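Long-range contact in ABC transporter periplasmic substrate-binding protein (Desulfovibrio alaskensis, PDB 5MY5), which probably captures tungstate in the periplasm with high selectivity and hands it to an ABC transporter for uptake into the cell: residues T97-I109 with K262-E274. The protein carries 2 engineered substitutions. Numbering follows the deposited sequence. Where two conformers were deposited one is given.
Sequences TARTQLMYNDFVI and KLMGKALFTPNAE
T270 lies over one face of the Y104 ring, with CB 3.8 Å from the ring centroid in a CH-pi contact. N272 sits at the ring edge, where its CG is in plane and its ND2 lies 3.5 Å from Y104 CD2. The N272 amide is turned 74° from the ring. Y104 also stacks with F221. The backbones pair as a short antiparallel ladder between the long strand 100-112 and strand 266-271, near the C-terminus, in the periplasmic binding protein fold. Strand 221-228 also pairs with 100-112 and supplies Q223, a hydrogen-bond partner of N272 ND2.

Y104 and T270 are the hydrogen-bonded pair. Y104 N donates to T270 O and T270 N donates to Y104 O, each at 2.9 Å. M103 and P271 form the neighbouring non-hydrogen-bonded pair. M103 CG is set between its backbone N and carbonyl carbon (chi1 62°). This places CG 3.9 Å from F269 CD1, and the two side chains run side by side.

The N105 amide is only 12° from parallel to the F269 ring. Its ND2 comes obliquely to F269 CE1 at 3.7 Å, while its OD1 accepts from N222. One polar group and one apolar group of strand 100-112 thus line the same phenyl ring.

Toward the C-terminus the pairing becomes irregular. L102 O still accepts from N272 N, but this donor stands well above the carbonyl plane of L102. The same oxygen also accepts from Q255 NE2, so two bonds grip it. Further on, water 1 bridges the two segments: it donates to Q101 O and accepts from E274 N, both at 2.8 Å.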
loop_
_atom_site.group_PDB
_atom_site.type_symbol
_atom_site.label_atom_id
_atom_site.label_comp_id
_atom_site.label_asym_id
_atom_site.label_seq_id
_atom_site.Cartn_x
_atom_site.Cartn_y
_atom_site.Cartn_z
ATOM N N THR A 97 -4.578 20.278 -5.189
ATOM C CA THR A 97 -3.615 21.294 -5.431
ATOM C C THR A 97 -2.294 20.673 -5.849
ATOM O O THR A 97 -1.644 21.030 -6.857
ATOM C CB THR A 97 -3.428 22.124 -4.147
ATOM O OG1 THR A 97 -2.972 21.255 -3.096
ATOM C CG2 THR A 97 -4.839 22.672 -3.703
ATOM N N ALA A 98 -1.832 19.639 -5.122
ATOM C CA ALA A 98 -0.559 19.016 -5.396
ATOM C C ALA A 98 -0.372 17.778 -4.499
ATOM O O ALA A 98 -1.045 17.664 -3.432
ATOM C CB ALA A 98 0.597 19.954 -5.195
ATOM N N ARG A 99 0.492 16.881 -4.949
ATOM C CA ARG A 99 0.836 15.671 -4.215
ATOM C C ARG A 99 2.050 15.976 -3.392
ATOM O O ARG A 99 3.080 16.425 -3.930
ATOM C CB ARG A 99 1.239 14.491 -5.106
ATOM C CG ARG A 99 0.217 14.061 -6.110
ATOM C CD ARG A 99 0.901 13.187 -7.124
ATOM N NE ARG A 99 1.328 11.942 -6.557
ATOM C CZ ARG A 99 2.415 11.249 -6.826
ATOM N NH1 ARG A 99 3.288 11.704 -7.721
ATOM N NH2 ARG A 99 2.610 10.074 -6.289
ATOM N N THR A 100 2.013 15.645 -2.093
ATOM C CA THR A 100 3.205 15.642 -1.243
ATOM C C THR A 100 3.487 14.215 -0.815
ATOM O O THR A 100 2.731 13.640 -0.042
ATOM C CB THR A 100 3.033 16.587 -0.002
ATOM O OG1 THR A 100 2.824 17.928 -0.475
ATOM C CG2 THR A 100 4.197 16.598 0.845
ATOM N N GLN A 101 4.632 13.712 -1.209
ATOM C CA GLN A 101 5.020 12.374 -0.806
ATOM C C GLN A 101 5.449 12.373 0.630
ATOM O O GLN A 101 6.135 13.317 1.091
ATOM C CB GLN A 101 6.133 11.841 -1.711
ATOM C CG GLN A 101 5.588 11.314 -3.045
ATOM C CD GLN A 101 5.227 12.407 -4.036
ATOM O OE1 GLN A 101 6.100 13.174 -4.473
ATOM N NE2 GLN A 101 3.969 12.456 -4.447
ATOM N N LEU A 102 5.088 11.352 1.357
ATOM C CA LEU A 102 5.221 11.281 2.857
ATOM C C LEU A 102 5.951 10.034 3.369
ATOM O O LEU A 102 6.920 10.121 4.172
ATOM C CB LEU A 102 3.916 11.538 3.581
ATOM C CG LEU A 102 3.299 12.891 3.393
ATOM C CD1 LEU A 102 1.875 12.926 3.954
ATOM C CD2 LEU A 102 4.179 13.964 4.108
ATOM N N MET A 103 5.597 8.841 2.897
ATOM C CA MET A 103 6.167 7.597 3.275
ATOM C C MET A 103 5.754 6.504 2.303
ATOM O O MET A 103 4.875 6.731 1.514
ATOM C CB MET A 103 5.724 7.141 4.641
ATOM C CG MET A 103 4.297 6.877 4.865
ATOM S SD MET A 103 3.106 8.220 4.926
ATOM C CE MET A 103 1.697 7.304 5.417
ATOM N N TYR A 104 6.418 5.379 2.391
ATOM C CA TYR A 104 5.918 4.198 1.659
ATOM C C TYR A 104 5.853 2.978 2.537
ATOM O O TYR A 104 6.720 2.824 3.411
ATOM C CB TYR A 104 6.752 3.898 0.425
ATOM C CG TYR A 104 8.276 3.678 0.644
ATOM C CD1 TYR A 104 8.785 2.406 0.801
ATOM C CD2 TYR A 104 9.198 4.732 0.594
ATOM C CE1 TYR A 104 10.131 2.153 0.967
ATOM C CE2 TYR A 104 10.569 4.462 0.668
ATOM C CZ TYR A 104 10.999 3.166 0.895
ATOM O OH TYR A 104 12.313 2.842 1.070
ATOM N N ASN A 105 4.902 2.089 2.332
ATOM C CA ASN A 105 5.004 0.703 2.762
ATOM C C ASN A 105 5.381 -0.128 1.501
ATOM O O ASN A 105 5.824 0.442 0.512
ATOM C CB ASN A 105 3.804 0.200 3.565
ATOM C CG ASN A 105 2.464 0.375 2.847
ATOM O OD1 ASN A 105 2.435 0.824 1.712
ATOM N ND2 ASN A 105 1.340 0.079 3.524
ATOM N N ASP A 106 5.474 -1.403 1.672
ATOM C CA ASP A 106 5.967 -2.182 0.565
ATOM C C ASP A 106 5.301 -3.516 0.439
ATOM O O ASP A 106 4.624 -4.002 1.288
ATOM C CB ASP A 106 7.497 -2.318 0.586
ATOM C CG ASP A 106 8.009 -3.167 1.738
ATOM O OD1 ASP A 106 7.317 -3.415 2.758
ATOM O OD2 ASP A 106 9.213 -3.568 1.676
ATOM N N PHE A 107 5.554 -4.116 -0.719
ATOM C CA PHE A 107 5.123 -5.446 -1.046
ATOM C C PHE A 107 6.303 -6.398 -1.049
ATOM O O PHE A 107 7.364 -5.960 -1.297
ATOM C CB PHE A 107 4.421 -5.456 -2.446
ATOM C CG PHE A 107 3.113 -4.685 -2.469
ATOM C CD1 PHE A 107 1.972 -5.277 -2.134
ATOM C CD2 PHE A 107 3.127 -3.346 -2.911
ATOM C CE1 PHE A 107 0.739 -4.524 -2.156
ATOM C CE2 PHE A 107 1.930 -2.629 -2.997
ATOM C CZ PHE A 107 0.786 -3.217 -2.569
ATOM N N VAL A 108 6.036 -7.666 -0.868
ATOM C CA VAL A 108 7.083 -8.744 -0.856
ATOM C C VAL A 108 6.590 -9.959 -1.610
ATOM O O VAL A 108 5.365 -10.203 -1.723
ATOM C CB VAL A 108 7.517 -9.074 0.579
ATOM C CG1 VAL A 108 8.150 -7.836 1.310
ATOM C CG2 VAL A 108 6.428 -9.596 1.342
ATOM N N ILE A 109 7.529 -10.759 -2.135
ATOM C CA ILE A 109 7.151 -12.093 -2.643
ATOM C C ILE A 109 7.544 -13.127 -1.619
ATOM O O ILE A 109 8.704 -13.086 -1.138
ATOM C CB ILE A 109 7.795 -12.327 -4.020
ATOM C CG1 ILE A 109 7.293 -11.213 -4.991
ATOM C CG2 ILE A 109 7.483 -13.729 -4.462
ATOM C CD1 ILE A 109 8.084 -11.207 -6.226
ATOM N N LYS A 262 5.219 0.513 14.445
ATOM C CA LYS A 262 5.318 -0.974 14.379
ATOM C C LYS A 262 4.013 -1.618 14.275
ATOM O O LYS A 262 3.046 -1.253 14.942
ATOM C CB LYS A 262 5.906 -1.552 15.701
ATOM C CG LYS A 262 7.170 -0.888 16.165
ATOM C CD LYS A 262 8.324 -1.392 15.383
ATOM C CE LYS A 262 9.589 -0.612 15.793
ATOM N NZ LYS A 262 10.586 -0.874 14.815
ATOM N N LEU A 263 3.948 -2.670 13.469
ATOM C CA LEU A 263 2.861 -3.593 13.450
ATOM C C LEU A 263 3.320 -4.913 14.016
ATOM O O LEU A 263 4.302 -5.445 13.521
ATOM C CB LEU A 263 2.406 -3.773 11.951
ATOM C CG LEU A 263 1.251 -4.743 11.798
ATOM C CD1 LEU A 263 -0.026 -4.242 12.450
ATOM C CD2 LEU A 263 0.962 -5.169 10.327
ATOM N N MET A 264 2.709 -5.334 15.125
ATOM C CA MET A 264 3.147 -6.518 15.867
ATOM C C MET A 264 4.657 -6.512 16.034
ATOM O O MET A 264 5.362 -7.480 15.798
ATOM C CB MET A 264 2.669 -7.788 15.213
ATOM C CG MET A 264 1.177 -7.798 15.217
ATOM S SD MET A 264 0.476 -9.183 14.343
ATOM C CE MET A 264 -1.215 -8.645 14.491
ATOM N N GLY A 265 5.204 -5.359 16.410
ATOM C CA GLY A 265 6.610 -5.240 16.667
ATOM C C GLY A 265 7.594 -5.056 15.541
ATOM O O GLY A 265 8.813 -4.946 15.708
ATOM N N LYS A 266 7.040 -4.975 14.318
ATOM C CA LYS A 266 7.844 -4.926 13.114
ATOM C C LYS A 266 7.605 -3.647 12.317
ATOM O O LYS A 266 6.492 -3.121 12.254
ATOM C CB LYS A 266 7.466 -6.160 12.291
ATOM C CG LYS A 266 8.044 -7.424 12.932
ATOM C CD LYS A 266 8.218 -8.616 12.067
ATOM C CE LYS A 266 8.783 -9.789 12.840
ATOM N NZ LYS A 266 9.118 -10.885 11.896
ATOM N N ALA A 267 8.617 -3.198 11.623
ATOM C CA ALA A 267 8.577 -1.945 10.838
ATOM C C ALA A 267 7.632 -2.131 9.616
ATOM O O ALA A 267 7.526 -3.265 9.076
ATOM C CB ALA A 267 9.954 -1.602 10.293
ATOM N N LEU A 268 6.940 -1.038 9.239
ATOM C CA LEU A 268 6.026 -1.104 8.101
ATOM C C LEU A 268 6.222 0.027 7.132
ATOM O O LEU A 268 6.161 -0.195 5.887
ATOM C CB LEU A 268 4.617 -1.225 8.663
ATOM C CG LEU A 268 3.442 -1.601 7.804
ATOM C CD1 LEU A 268 3.560 -3.071 7.447
ATOM C CD2 LEU A 268 2.186 -1.379 8.568
ATOM N N PHE A 269 6.432 1.250 7.606
ATOM C CA PHE A 269 6.581 2.429 6.745
ATOM C C PHE A 269 7.974 3.021 6.764
ATOM O O PHE A 269 8.529 3.136 7.870
ATOM C CB PHE A 269 5.606 3.481 7.215
ATOM C CG PHE A 269 4.160 3.114 7.098
ATOM C CD1 PHE A 269 3.431 3.250 5.863
ATOM C CD2 PHE A 269 3.477 2.605 8.174
ATOM C CE1 PHE A 269 2.070 2.956 5.803
ATOM C CE2 PHE A 269 2.156 2.352 8.101
ATOM C CZ PHE A 269 1.460 2.441 6.935
ATOM N N THR A 270 8.529 3.427 5.632
ATOM C CA THR A 270 9.723 4.170 5.503
ATOM C C THR A 270 9.269 5.626 5.207
ATOM O O THR A 270 8.736 5.892 4.133
ATOM C CB THR A 270 10.634 3.602 4.408
ATOM O OG1 THR A 270 10.899 2.245 4.687
ATOM C CG2 THR A 270 11.868 4.376 4.284
ATOM N N PRO A 271 9.545 6.592 6.108
ATOM C CA PRO A 271 9.379 7.993 5.758
ATOM C C PRO A 271 10.245 8.470 4.640
ATOM O O PRO A 271 11.401 8.050 4.574
ATOM C CB PRO A 271 9.717 8.729 7.063
ATOM C CG PRO A 271 10.589 7.810 7.764
ATOM C CD PRO A 271 10.345 6.400 7.330
ATOM N N ASN A 272 9.729 9.314 3.760
ATOM C CA ASN A 272 10.476 9.818 2.641
ATOM C C ASN A 272 10.045 11.157 2.128
ATOM O O ASN A 272 10.215 11.469 0.974
ATOM C CB ASN A 272 10.621 8.735 1.526
ATOM C CG ASN A 272 9.368 8.530 0.703
ATOM O OD1 ASN A 272 8.225 8.838 1.137
ATOM N ND2 ASN A 272 9.559 8.025 -0.482
ATOM N N ALA A 273 9.494 11.989 3.027
ATOM C CA ALA A 273 9.171 13.356 2.666
ATOM C C ALA A 273 10.440 14.047 2.123
ATOM O O ALA A 273 11.554 13.725 2.555
ATOM C CB ALA A 273 8.529 14.095 3.834
ATOM N N GLU A 274 10.288 14.886 1.093
ATOM C CA GLU A 274 11.443 15.636 0.533
ATOM C C GLU A 274 11.962 16.661 1.538
ATOM O O GLU A 274 11.198 17.172 2.344
ATOM C CB GLU A 274 11.052 16.354 -0.763
ATOM C CG GLU A 274 10.793 15.422 -1.945
ATOM C CD GLU A 274 12.031 14.647 -2.379
ATOM O OE1 GLU A 274 13.156 15.098 -2.063
ATOM O OE2 GLU A 274 11.882 13.601 -3.054
ATOM O OXT GLU A 274 13.144 17.031 1.588
HETATM O O HOH W 1 7.642 15.505 0.331
HETATM O O HOH W 2 5.342 -2.486 4.560
#